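Side-chain contacts in subtilisin-like protein (Prochloron didemni, PDB 3ZXY), which is the protease domain of a larger protein and probably cleaves peptide bonds as a subtilisin-like serine endopeptidase: residues 49-54 and 210-215; 53-58 and 110-115; 105-110 and 235-240; 241-246 and 273-278. The protein carries 1 engineered substitution. All blocks are in the same frame, centred on the assembly; numbering follows the deposited sequence. Where two conformers were deposited one is given.

Interaction 1 (49-54 and 210-215). Engineered in segment 210-215: Ala211 (natural residue Ser).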
loop_
_atom_site.group_PDB
_atom_site.type_symbol
_atom_site.label_atom_id
_atom_site.label_comp_id
_atom_site.label_asym_id
_atom_site.label_seq_id
_atom_site.Cartn_x
_atom_site.Cartn_y
_atom_site.Cartn_z
ATOM N N SER A 49 11.165 -10.777 5.673
ATOM C CA SER A 49 11.505 -9.789 6.708
ATOM C C SER A 49 12.070 -8.511 6.067
ATOM O O SER A 49 11.715 -7.393 6.461
ATOM C CB SER A 49 12.519 -10.358 7.692
ATOM O OG SER A 49 11.959 -11.360 8.519
ATOM N N ALA A 50 12.919 -8.659 5.051
ATOM C CA ALA A 50 13.447 -7.498 4.335
ATOM C C ALA A 50 12.330 -6.741 3.642
ATOM O O ALA A 50 12.207 -5.519 3.760
ATOM C CB ALA A 50 14.494 -7.927 3.318
ATOM N N HIS A 51 11.472 -7.474 2.959
ATOM C CA HIS A 51 10.386 -6.880 2.189
ATOM C C HIS A 51 9.426 -6.135 3.097
ATOM O O HIS A 51 9.099 -4.954 2.865
ATOM C CB HIS A 51 9.691 -8.012 1.428
ATOM C CG HIS A 51 8.846 -7.565 0.273
ATOM N ND1 HIS A 51 7.545 -7.255 0.420
ATOM C CD2 HIS A 51 9.127 -7.462 -1.089
ATOM C CE1 HIS A 51 7.025 -6.929 -0.773
ATOM N NE2 HIS A 51 7.990 -7.054 -1.704
ATOM N N GLY A 52 8.984 -6.783 4.168
ATOM C CA GLY A 52 8.003 -6.195 5.069
ATOM C C GLY A 52 8.548 -5.019 5.857
ATOM O O GLY A 52 7.856 -4.019 6.035
ATOM N N THR A 53 9.792 -5.121 6.328
ATOM C CA THR A 53 10.402 -4.019 7.079
ATOM C C THR A 53 10.560 -2.788 6.185
ATOM O O THR A 53 10.284 -1.649 6.612
ATOM C CB THR A 53 11.761 -4.448 7.653
ATOM O OG1 THR A 53 11.569 -5.595 8.501
ATOM C CG2 THR A 53 12.430 -3.316 8.439
ATOM N N HIS A 54 10.947 -3.006 4.933
ATOM C CA HIS A 54 11.110 -1.914 3.985
ATOM C C HIS A 54 9.774 -1.258 3.712
ATOM O O HIS A 54 9.631 -0.033 3.843
ATOM C CB HIS A 54 11.724 -2.442 2.706
ATOM C CG HIS A 54 12.286 -1.377 1.813
ATOM N ND1 HIS A 54 11.498 -0.569 1.066
ATOM C CD2 HIS A 54 13.598 -0.998 1.555
ATOM C CE1 HIS A 54 12.268 0.264 0.349
ATOM N NE2 HIS A 54 13.549 0.018 0.652
ATOM N N THR A 210 6.958 -2.311 -7.977
ATOM C CA THR A 210 5.616 -1.906 -7.599
ATOM C C THR A 210 5.326 -2.138 -6.116
ATOM O O THR A 210 4.480 -1.451 -5.556
ATOM C CB THR A 210 4.518 -2.565 -8.470
ATOM O OG1 THR A 210 4.517 -3.989 -8.307
ATOM C CG2 THR A 210 4.708 -2.216 -9.952
ATOM N N ALA A 211 6.034 -3.086 -5.484
ATOM C CA ALA A 211 5.878 -3.304 -4.042
ATOM C C ALA A 211 6.236 -2.094 -3.200
ATOM O O ALA A 211 5.780 -1.982 -2.064
ATOM C CB ALA A 211 6.720 -4.482 -3.585
ATOM N N PHE A 212 7.079 -1.217 -3.723
ATOM C CA PHE A 212 7.570 -0.060 -2.975
ATOM C C PHE A 212 6.824 1.215 -3.345
ATOM O O PHE A 212 6.686 2.132 -2.523
ATOM C CB PHE A 212 9.092 0.015 -3.100
ATOM C CG PHE A 212 9.718 -1.302 -2.812
ATOM C CD1 PHE A 212 9.630 -1.842 -1.543
ATOM C CD2 PHE A 212 10.229 -2.072 -3.827
ATOM C CE1 PHE A 212 10.130 -3.099 -1.270
ATOM C CE2 PHE A 212 10.724 -3.333 -3.571
ATOM C CZ PHE A 212 10.690 -3.842 -2.286
ATOM N N ALA A 213 6.272 1.242 -4.546
ATOM C CA ALA A 213 5.333 2.307 -4.957
ATOM C C ALA A 213 4.023 2.212 -4.180
ATOM O O ALA A 213 3.425 3.222 -3.812
ATOM C CB ALA A 213 5.061 2.197 -6.463
ATOM N N THR A 214 3.572 0.978 -3.934
ATOM C CA THR A 214 2.303 0.718 -3.253
ATOM C C THR A 214 2.187 1.450 -1.896
ATOM O O THR A 214 1.203 2.148 -1.677
ATOM C CB THR A 214 2.051 -0.804 -3.164
ATOM O OG1 THR A 214 1.928 -1.321 -4.491
ATOM C CG2 THR A 214 0.782 -1.136 -2.396
ATOM N N PRO A 215 3.181 1.314 -0.990
ATOM C CA PRO A 215 3.085 2.005 0.304
ATOM C C PRO A 215 3.140 3.514 0.222
ATOM O O PRO A 215 2.659 4.191 1.144
ATOM C CB PRO A 215 4.247 1.420 1.117
ATOM C CG PRO A 215 5.176 0.875 0.098
ATOM C CD PRO A 215 4.314 0.371 -1.008
#
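The engineered Ala211 puts a methyl group against His51 NE2, where the natural residue is the serine of the predicted charge relay. Its CB lies 3.4 Å from His51 NE2 and 3.7 Å from His51 CE1, so the methyl meets the ring at its outer nitrogen. No hydrogen bond crosses between 49-54 and 210-215. The other end of the imidazole is held: His51 ND1 bonds to Asp16, the predicted acidic member of the same relay. CG of His51 is anti to the backbone N (chi1 -162°), which carries the ring toward Ala211.

Phe212 lies between the helices beside Ala211 and joins both histidines in an aromatic cluster. Its CZ comes within 4.1 Å of His51 CD2, and these two rings are oblique, with centroids 5.5 Å apart. The contact with His54 is closer: His54 ND1 is 3.5 Å from Phe212 CD1, and the ring planes are inclined at 68°. His54 NE2 bonds to the backbone O of Glu205, which helps fix the rotation of that ring. The CB of Ala211 also sits over the centre of one face of the Phe212 ring, 4.1 Å above its plane.

The two helix segments run 28° from parallel, with axes 10.9 Å apart. Helix 47-60 carries His51 and His54, and helix 210-230 begins with Thr210 and Ala211. Further along, Pro215 rests on Val55, Ile58 and Ile59 of helix 47-60, while Thr214 packs on strands 139-143 and 162-167.

Interaction 2 (53-58 and 110-115)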
loop_
_atom_site.group_PDB
_atom_site.type_symbol
_atom_site.label_atom_id
_atom_site.label_comp_id
_atom_site.label_asym_id
_atom_site.label_seq_id
_atom_site.Cartn_x
_atom_site.Cartn_y
_atom_site.Cartn_z
ATOM N N THR A 53 9.792 -5.121 6.328
ATOM C CA THR A 53 10.402 -4.019 7.079
ATOM C C THR A 53 10.560 -2.788 6.185
ATOM O O THR A 53 10.284 -1.649 6.612
ATOM C CB THR A 53 11.761 -4.448 7.653
ATOM O OG1 THR A 53 11.569 -5.595 8.501
ATOM C CG2 THR A 53 12.430 -3.316 8.439
ATOM N N HIS A 54 10.947 -3.006 4.933
ATOM C CA HIS A 54 11.110 -1.914 3.985
ATOM C C HIS A 54 9.774 -1.258 3.712
ATOM O O HIS A 54 9.631 -0.033 3.843
ATOM C CB HIS A 54 11.724 -2.442 2.706
ATOM C CG HIS A 54 12.286 -1.377 1.813
ATOM N ND1 HIS A 54 11.498 -0.569 1.066
ATOM C CD2 HIS A 54 13.598 -0.998 1.555
ATOM C CE1 HIS A 54 12.268 0.264 0.349
ATOM N NE2 HIS A 54 13.549 0.018 0.652
ATOM N N VAL A 55 8.769 -2.062 3.356
ATOM C CA VAL A 55 7.415 -1.540 3.054
ATOM C C VAL A 55 6.836 -0.757 4.248
ATOM O O VAL A 55 6.322 0.359 4.088
ATOM C CB VAL A 55 6.469 -2.694 2.620
ATOM C CG1 VAL A 55 4.989 -2.279 2.640
ATOM C CG2 VAL A 55 6.856 -3.199 1.237
ATOM N N ALA A 56 6.949 -1.314 5.446
ATOM C CA ALA A 56 6.400 -0.656 6.631
ATOM C C ALA A 56 7.107 0.666 6.870
ATOM O O ALA A 56 6.448 1.659 7.225
ATOM C CB ALA A 56 6.495 -1.542 7.868
ATOM N N SER A 57 8.414 0.712 6.628
ATOM C CA SER A 57 9.192 1.919 6.925
ATOM C C SER A 57 8.802 3.095 6.023
ATOM O O SER A 57 8.884 4.250 6.431
ATOM C CB SER A 57 10.692 1.635 6.851
ATOM O OG SER A 57 11.156 1.421 5.531
ATOM N N ILE A 58 8.375 2.804 4.804
ATOM C CA ILE A 58 7.970 3.852 3.864
ATOM C C ILE A 58 6.802 4.660 4.413
ATOM O O ILE A 58 6.712 5.877 4.186
ATOM C CB ILE A 58 7.653 3.250 2.469
ATOM C CG1 ILE A 58 8.944 2.794 1.795
ATOM C CG2 ILE A 58 6.936 4.262 1.577
ATOM C CD1 ILE A 58 8.701 1.820 0.649
ATOM N N ASN A 110 -2.569 -2.248 2.966
ATOM C CA ASN A 110 -1.491 -2.251 1.962
ATOM C C ASN A 110 -1.093 -3.686 1.673
ATOM O O ASN A 110 -0.684 -4.408 2.580
ATOM C CB ASN A 110 -0.284 -1.480 2.512
ATOM C CG ASN A 110 0.854 -1.339 1.509
ATOM O OD1 ASN A 110 0.983 -0.298 0.863
ATOM N ND2 ASN A 110 1.671 -2.393 1.341
ATOM N N ILE A 111 -1.205 -4.094 0.413
ATOM C CA ILE A 111 -0.736 -5.432 -0.004
ATOM C C ILE A 111 0.260 -5.260 -1.151
ATOM O O ILE A 111 -0.111 -5.153 -2.323
ATOM C CB ILE A 111 -1.895 -6.339 -0.433
ATOM C CG1 ILE A 111 -2.928 -6.461 0.689
ATOM C CG2 ILE A 111 -1.374 -7.715 -0.847
ATOM C CD1 ILE A 111 -4.087 -7.386 0.373
ATOM N N SER A 112 1.530 -5.236 -0.787
ATOM C CA SER A 112 2.620 -5.117 -1.746
ATOM C C SER A 112 2.965 -6.494 -2.264
ATOM O O SER A 112 4.083 -6.987 -2.074
ATOM C CB SER A 112 3.842 -4.496 -1.093
ATOM O OG SER A 112 3.619 -3.115 -0.832
ATOM N N GLY A 113 1.995 -7.143 -2.876
ATOM C CA GLY A 113 2.184 -8.481 -3.410
ATOM C C GLY A 113 0.960 -8.896 -4.179
ATOM O O GLY A 113 -0.006 -8.148 -4.264
ATOM N N GLY A 114 0.992 -10.108 -4.713
ATOM C CA GLY A 114 -0.113 -10.616 -5.508
ATOM C C GLY A 114 0.335 -11.787 -6.342
ATOM O O GLY A 114 1.436 -12.312 -6.153
ATOM N N GLU A 115 -0.540 -12.208 -7.247
ATOM C CA GLU A 115 -0.299 -13.347 -8.111
ATOM C C GLU A 115 -0.728 -12.966 -9.517
ATOM O O GLU A 115 -1.781 -12.363 -9.704
ATOM C CB GLU A 115 -1.118 -14.563 -7.633
ATOM C CG GLU A 115 -0.960 -15.805 -8.490
ATOM C CD GLU A 115 -1.362 -17.092 -7.792
ATOM O OE1 GLU A 115 -2.124 -17.043 -6.800
ATOM O OE2 GLU A 115 -0.895 -18.168 -8.241
#
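Val55 lays its two methyl groups against the side chains of Asn110 and Ser112. CG1 reaches both residues: it is 3.6 Å from Asn110 ND2 and 3.8 Å from Ser112 OG. CG2 touches the same serine, 3.8 Å from Ser112 OG and 4.0 Å from Ser112 CB. CG1 of Val55 is anti to the backbone N (chi1 166°), which turns both methyls to the end of the strand. The contact is buried and small, and no hydrogen bond crosses it.

The polar atoms under the valine are satisfied on their own side. Asn110 ND2 donates to Ser112 OG at 3.0 Å, with an N-H...O angle of 154°, and the serine oxygen lies close to the plane of the amide. Asn110 OD1 bonds to Ser218 OG of helix 210-230, so both ends of the amide are held. Ser112 OG has a second bond, to the backbone O of Ala211. With an alanine in place of Ser112, Asn110 ND2 and the carbonyl of Ala211 would probably each be left without this buried partner, and the amide could turn more easily.

Ser112 is the centre of an inverse gamma turn just past strand 108-111. The place is typical of the subtilase fold, in which the central parallel sheet carries its active site at the C-terminal ends of the strands. Here Ser112 also touches Asp16 of the predicted charge relay.

Interaction 3 (105-110 and 235-240)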
loop_
_atom_site.group_PDB
_atom_site.type_symbol
_atom_site.label_atom_id
_atom_site.label_comp_id
_atom_site.label_asym_id
_atom_site.label_seq_id
_atom_site.Cartn_x
_atom_site.Cartn_y
_atom_site.Cartn_z
ATOM N N GLY A 105 -10.126 -3.069 12.493
ATOM C CA GLY A 105 -10.494 -1.678 12.230
ATOM C C GLY A 105 -9.608 -0.913 11.264
ATOM O O GLY A 105 -9.568 0.329 11.314
ATOM N N ALA A 106 -8.931 -1.622 10.363
ATOM C CA ALA A 106 -8.128 -0.964 9.339
ATOM C C ALA A 106 -9.003 -0.070 8.468
ATOM O O ALA A 106 -10.111 -0.454 8.102
ATOM C CB ALA A 106 -7.419 -1.993 8.451
ATOM N N HIS A 107 -8.487 1.108 8.122
ATOM C CA HIS A 107 -9.072 1.955 7.072
ATOM C C HIS A 107 -8.465 1.654 5.721
ATOM O O HIS A 107 -9.131 1.760 4.692
ATOM C CB HIS A 107 -8.838 3.433 7.372
ATOM C CG HIS A 107 -9.549 3.915 8.583
ATOM N ND1 HIS A 107 -8.949 4.018 9.781
ATOM C CD2 HIS A 107 -10.853 4.347 8.754
ATOM C CE1 HIS A 107 -9.827 4.462 10.682
ATOM N NE2 HIS A 107 -11.001 4.675 10.058
ATOM N N ILE A 108 -7.173 1.324 5.724
ATOM C CA ILE A 108 -6.389 1.056 4.529
ATOM C C ILE A 108 -5.633 -0.237 4.780
ATOM O O ILE A 108 -5.137 -0.460 5.892
ATOM C CB ILE A 108 -5.377 2.192 4.242
ATOM C CG1 ILE A 108 -6.103 3.475 3.861
ATOM C CG2 ILE A 108 -4.376 1.801 3.144
ATOM C CD1 ILE A 108 -5.265 4.710 4.112
ATOM N N ILE A 109 -5.598 -1.092 3.762
ATOM C CA ILE A 109 -4.842 -2.353 3.789
ATOM C C ILE A 109 -3.849 -2.297 2.630
ATOM O O ILE A 109 -4.240 -2.260 1.469
ATOM C CB ILE A 109 -5.782 -3.572 3.669
ATOM C CG1 ILE A 109 -6.730 -3.624 4.867
ATOM C CG2 ILE A 109 -4.979 -4.881 3.584
ATOM C CD1 ILE A 109 -7.774 -4.728 4.795
ATOM N N ASN A 110 -2.569 -2.248 2.966
ATOM C CA ASN A 110 -1.491 -2.251 1.962
ATOM C C ASN A 110 -1.093 -3.686 1.673
ATOM O O ASN A 110 -0.684 -4.408 2.580
ATOM C CB ASN A 110 -0.284 -1.480 2.512
ATOM C CG ASN A 110 0.854 -1.339 1.509
ATOM O OD1 ASN A 110 0.983 -0.298 0.863
ATOM N ND2 ASN A 110 1.671 -2.393 1.341
ATOM N N PRO A 235 -14.089 9.436 8.169
ATOM C CA PRO A 235 -13.144 8.945 7.158
ATOM C C PRO A 235 -13.833 8.054 6.119
ATOM O O PRO A 235 -14.667 7.228 6.475
ATOM C CB PRO A 235 -12.141 8.120 7.973
ATOM C CG PRO A 235 -12.322 8.505 9.388
ATOM C CD PRO A 235 -13.701 9.045 9.535
ATOM N N ASP A 236 -13.475 8.238 4.849
ATOM C CA ASP A 236 -14.155 7.558 3.744
ATOM C C ASP A 236 -13.108 7.043 2.766
ATOM O O ASP A 236 -12.726 7.737 1.809
ATOM C CB ASP A 236 -15.118 8.538 3.066
ATOM C CG ASP A 236 -16.039 7.883 2.048
ATOM O OD1 ASP A 236 -15.778 6.740 1.599
ATOM O OD2 ASP A 236 -17.051 8.558 1.664
ATOM N N PRO A 237 -12.599 5.835 3.030
ATOM C CA PRO A 237 -11.529 5.291 2.222
ATOM C C PRO A 237 -11.864 5.168 0.744
ATOM O O PRO A 237 -10.991 5.448 -0.095
ATOM C CB PRO A 237 -11.254 3.935 2.882
ATOM C CG PRO A 237 -11.540 4.234 4.331
ATOM C CD PRO A 237 -12.791 5.065 4.272
ATOM N N GLN A 238 -13.082 4.758 0.399
ATOM C CA GLN A 238 -13.435 4.666 -1.014
ATOM C C GLN A 238 -13.507 6.034 -1.687
ATOM O O GLN A 238 -13.188 6.167 -2.858
ATOM C CB GLN A 238 -14.707 3.848 -1.241
ATOM C CG GLN A 238 -14.466 2.342 -1.160
ATOM C CD GLN A 238 -13.542 1.819 -2.269
ATOM O OE1 GLN A 238 -13.648 2.231 -3.427
ATOM N NE2 GLN A 238 -12.637 0.922 -1.914
ATOM N N LYS A 239 -13.881 7.064 -0.950
ATOM C CA LYS A 239 -13.829 8.423 -1.491
ATOM C C LYS A 239 -12.387 8.841 -1.742
ATOM O O LYS A 239 -12.086 9.514 -2.745
ATOM C CB LYS A 239 -14.498 9.427 -0.538
ATOM C CG LYS A 239 -14.533 10.850 -1.088
ATOM C CD LYS A 239 -15.323 11.764 -0.171
ATOM C CE LYS A 239 -15.543 13.150 -0.784
ATOM N NZ LYS A 239 -16.063 14.100 0.240
ATOM N N VAL A 240 -11.485 8.475 -0.832
ATOM C CA VAL A 240 -10.081 8.798 -1.018
ATOM C C VAL A 240 -9.528 8.118 -2.275
ATOM O O VAL A 240 -8.781 8.731 -3.053
ATOM C CB VAL A 240 -9.270 8.464 0.246
ATOM C CG1 VAL A 240 -7.778 8.407 -0.069
ATOM C CG2 VAL A 240 -9.606 9.461 1.369
#
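This is van der Waals packing of two prolines against a histidine and its backbone carbonyl, between a central strand and the beginning of a helix, away from the predicted active site. His107 lies at the entry to strand 108-111. Pro235 from the loop before helix 237-247 and Pro237 from its first turn meet it. Pro237 takes the backbone side: its CG lies 3.5 Å from His107 O and 4.1 Å from His107 CB, near the plane of the imidazole at its edge. Pro235 meets the outer part of the ring, with its CB 4.1 Å from His107 CD2 and its CG 4.1 Å from His107 NE2. The ring's other nitrogen, ND1, is hydrogen-bonded to the backbone N of Arg11, which limits its rotation.

Between the prolines, Asp236 points away from the strand and serves as N-cap. Its OD1 accepts from Lys239 N at 3.2 Å, met from above the carboxylate plane. The same oxygen also bonds to Asn137 ND2.

His107 pairs through its backbone with Arg11 and Leu139, at the beginnings of the strands that flank 108-111 in the sheet. Its side chain also touches Leu225 of helix 210-230, and Ile108 packs on Ala221 and Leu225 of that helix.

Interaction 4 (241-246 and 273-278)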
loop_
_atom_site.group_PDB
_atom_site.type_symbol
_atom_site.label_atom_id
_atom_site.label_comp_id
_atom_site.label_asym_id
_atom_site.label_seq_id
_atom_site.Cartn_x
_atom_site.Cartn_y
_atom_site.Cartn_z
ATOM N N ARG A 241 -9.904 6.867 -2.507
ATOM C CA ARG A 241 -9.563 6.222 -3.771
ATOM C C ARG A 241 -10.034 7.032 -4.982
ATOM O O ARG A 241 -9.300 7.233 -5.944
ATOM C CB ARG A 241 -10.167 4.823 -3.828
ATOM C CG ARG A 241 -9.909 4.065 -5.118
ATOM C CD ARG A 241 -10.577 2.715 -5.004
ATOM N NE ARG A 241 -10.574 1.893 -6.174
ATOM C CZ ARG A 241 -11.540 1.803 -7.078
ATOM N NH1 ARG A 241 -12.628 2.582 -7.058
ATOM N NH2 ARG A 241 -11.400 0.911 -8.047
ATOM N N GLN A 242 -11.279 7.503 -4.920
ATOM C CA GLN A 242 -11.861 8.255 -6.037
ATOM C C GLN A 242 -11.082 9.562 -6.257
ATOM O O GLN A 242 -10.820 9.970 -7.404
ATOM C CB GLN A 242 -13.346 8.516 -5.761
ATOM C CG GLN A 242 -14.130 8.924 -6.990
ATOM C CD GLN A 242 -14.474 7.768 -7.925
ATOM O OE1 GLN A 242 -14.014 6.634 -7.750
ATOM N NE2 GLN A 242 -15.281 8.053 -8.924
ATOM N N LEU A 243 -10.718 10.217 -5.158
ATOM C CA LEU A 243 -9.934 11.454 -5.246
ATOM C C LEU A 243 -8.564 11.227 -5.877
ATOM O O LEU A 243 -8.107 12.021 -6.696
ATOM C CB LEU A 243 -9.755 12.096 -3.864
ATOM C CG LEU A 243 -11.013 12.673 -3.222
ATOM C CD1 LEU A 243 -10.774 12.853 -1.726
ATOM C CD2 LEU A 243 -11.389 13.992 -3.870
ATOM N N LEU A 244 -7.908 10.140 -5.490
ATOM C CA LEU A 244 -6.601 9.812 -6.036
ATOM C C LEU A 244 -6.695 9.497 -7.519
ATOM O O LEU A 244 -5.834 9.913 -8.316
ATOM C CB LEU A 244 -5.982 8.644 -5.252
ATOM C CG LEU A 244 -5.464 9.023 -3.864
ATOM C CD1 LEU A 244 -5.187 7.789 -2.998
ATOM C CD2 LEU A 244 -4.218 9.901 -3.996
ATOM N N LEU A 245 -7.708 8.735 -7.913
ATOM C CA LEU A 245 -7.906 8.416 -9.314
ATOM C C LEU A 245 -8.290 9.641 -10.141
ATOM O O LEU A 245 -7.793 9.825 -11.250
ATOM C CB LEU A 245 -8.951 7.298 -9.478
ATOM C CG LEU A 245 -8.531 5.925 -8.974
ATOM C CD1 LEU A 245 -9.753 5.014 -8.970
ATOM C CD2 LEU A 245 -7.422 5.334 -9.833
ATOM N N GLN A 246 -9.156 10.501 -9.607
ATOM C CA GLN A 246 -9.611 11.663 -10.364
ATOM C C GLN A 246 -8.525 12.701 -10.590
ATOM O O GLN A 246 -8.463 13.324 -11.655
ATOM C CB GLN A 246 -10.789 12.330 -9.662
ATOM C CG GLN A 246 -11.320 13.498 -10.462
ATOM C CD GLN A 246 -12.762 13.813 -10.173
ATOM O OE1 GLN A 246 -13.096 14.949 -9.833
ATOM N NE2 GLN A 246 -13.639 12.829 -10.374
ATOM N N PHE A 273 -5.361 16.668 -2.688
ATOM C CA PHE A 273 -5.704 17.503 -1.544
ATOM C C PHE A 273 -6.580 18.668 -1.984
ATOM O O PHE A 273 -7.538 19.006 -1.300
ATOM C CB PHE A 273 -4.457 17.990 -0.821
ATOM C CG PHE A 273 -4.006 17.050 0.262
ATOM C CD1 PHE A 273 -3.161 15.993 -0.016
ATOM C CD2 PHE A 273 -4.425 17.245 1.578
ATOM C CE1 PHE A 273 -2.752 15.130 0.995
ATOM C CE2 PHE A 273 -4.010 16.395 2.582
ATOM C CZ PHE A 273 -3.183 15.340 2.286
ATOM N N THR A 274 -6.248 19.299 -3.104
ATOM C CA THR A 274 -7.058 20.441 -3.582
ATOM C C THR A 274 -8.509 20.020 -3.831
ATOM O O THR A 274 -9.444 20.753 -3.509
ATOM C CB THR A 274 -6.430 21.042 -4.845
ATOM O OG1 THR A 274 -5.162 21.604 -4.472
ATOM C CG2 THR A 274 -7.318 22.163 -5.454
ATOM N N LEU A 275 -8.696 18.845 -4.412
ATOM C CA LEU A 275 -10.047 18.335 -4.686
ATOM C C LEU A 275 -10.783 18.031 -3.396
ATOM O O LEU A 275 -11.943 18.368 -3.260
ATOM C CB LEU A 275 -10.056 17.073 -5.555
ATOM C CG LEU A 275 -10.032 17.250 -7.061
ATOM C CD1 LEU A 275 -10.144 15.874 -7.701
ATOM C CD2 LEU A 275 -11.136 18.188 -7.535
ATOM N N LEU A 276 -10.106 17.415 -2.439
ATOM C CA LEU A 276 -10.712 17.137 -1.137
ATOM C C LEU A 276 -11.129 18.440 -0.462
ATOM O O LEU A 276 -12.254 18.554 0.031
ATOM C CB LEU A 276 -9.725 16.346 -0.263
ATOM C CG LEU A 276 -10.227 15.797 1.061
ATOM C CD1 LEU A 276 -9.229 14.726 1.526
ATOM C CD2 LEU A 276 -10.377 16.895 2.072
ATOM N N LYS A 277 -10.238 19.421 -0.475
ATOM C CA LYS A 277 -10.487 20.664 0.234
ATOM C C LYS A 277 -11.605 21.479 -0.399
ATOM O O LYS A 277 -12.343 22.179 0.303
ATOM C CB LYS A 277 -9.211 21.501 0.334
ATOM C CG LYS A 277 -8.240 20.853 1.295
ATOM C CD LYS A 277 -6.820 21.365 1.105
ATOM C CE LYS A 277 -6.577 22.721 1.715
ATOM N NZ LYS A 277 -5.104 22.892 1.831
ATOM N N GLY A 278 -11.736 21.412 -1.724
ATOM C CA GLY A 278 -12.757 22.177 -2.420
ATOM C C GLY A 278 -14.152 21.567 -2.377
ATOM O O GLY A 278 -15.150 22.305 -2.514
#
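A helix-helix packing contact joins the last two helices of this subtilisin-like domain, 237-247 and 269-278. Their segments are inclined at 127° and their axes come within 9.6 Å. Leu243 is the central side chain. It faces helix 269-278 and divides its two methyls between neighbouring residues. CD2 lies 3.8 Å from Leu275 CB and 3.9 Å from the backbone N of Leu276. CD1 meets the next side chain, that of Leu276.

The approaches differ. Leu243 and Leu275 slide past each other in opposite directions, whereas Leu243 and Leu276 cross at about a right angle. Cutting Leu243 back to an alanine would probably open a gap between the helices, with Leu275 CB and the side chain of Leu276 both losing their apolar partner.

Leu276 and Leu244 both touch Leu224, so helix 210-230 packs against both helices through this residue. Leu244 and Leu245 reach the sheet as well, at Leu162 of strand 162-167.

Nearer the surface, Gln246 takes over from Leu243. Leu275 was modelled in two conformers, and its contact with Gln246 holds for one of them. In that conformer the extended glutamine chain crosses the leucine at about a right angle, and Leu275 CD1 is 3.8 Å from Gln246 CG. The amide NE2 of Gln246 bonds to the terminal carboxylate of Ser282, which ties the side chain to the C-terminus.

The first torsion of Leu276 (chi1 -172°) sets its CG anti to the backbone N, where that atom and CD1 can also touch Leu243 CD1. The closest approach of these two side chains is Leu243 CD1 to Leu276 CB, 3.9 Å.

How the interactions relate
Interactions 1 and 2 are neighbours, with centres about 4 Å apart. They share Thr53 and His54 of helix 47-60 and together line the predicted active site. Interaction 3 has its centre about 16 Å from that of interaction 2, yet uses the same strand, 108-111: Asn110 belongs to both, so this short central strand links the site to a contact beyond the centre of the chain. Interaction 4 follows on helix 237-247, with its centre about 14 Å from that of interaction 3 and about 25 Å from that of interaction 1. Along the chain, interactions 1 and 3 alternate their segments, while interaction 4 comes last and packs the C-terminal helices.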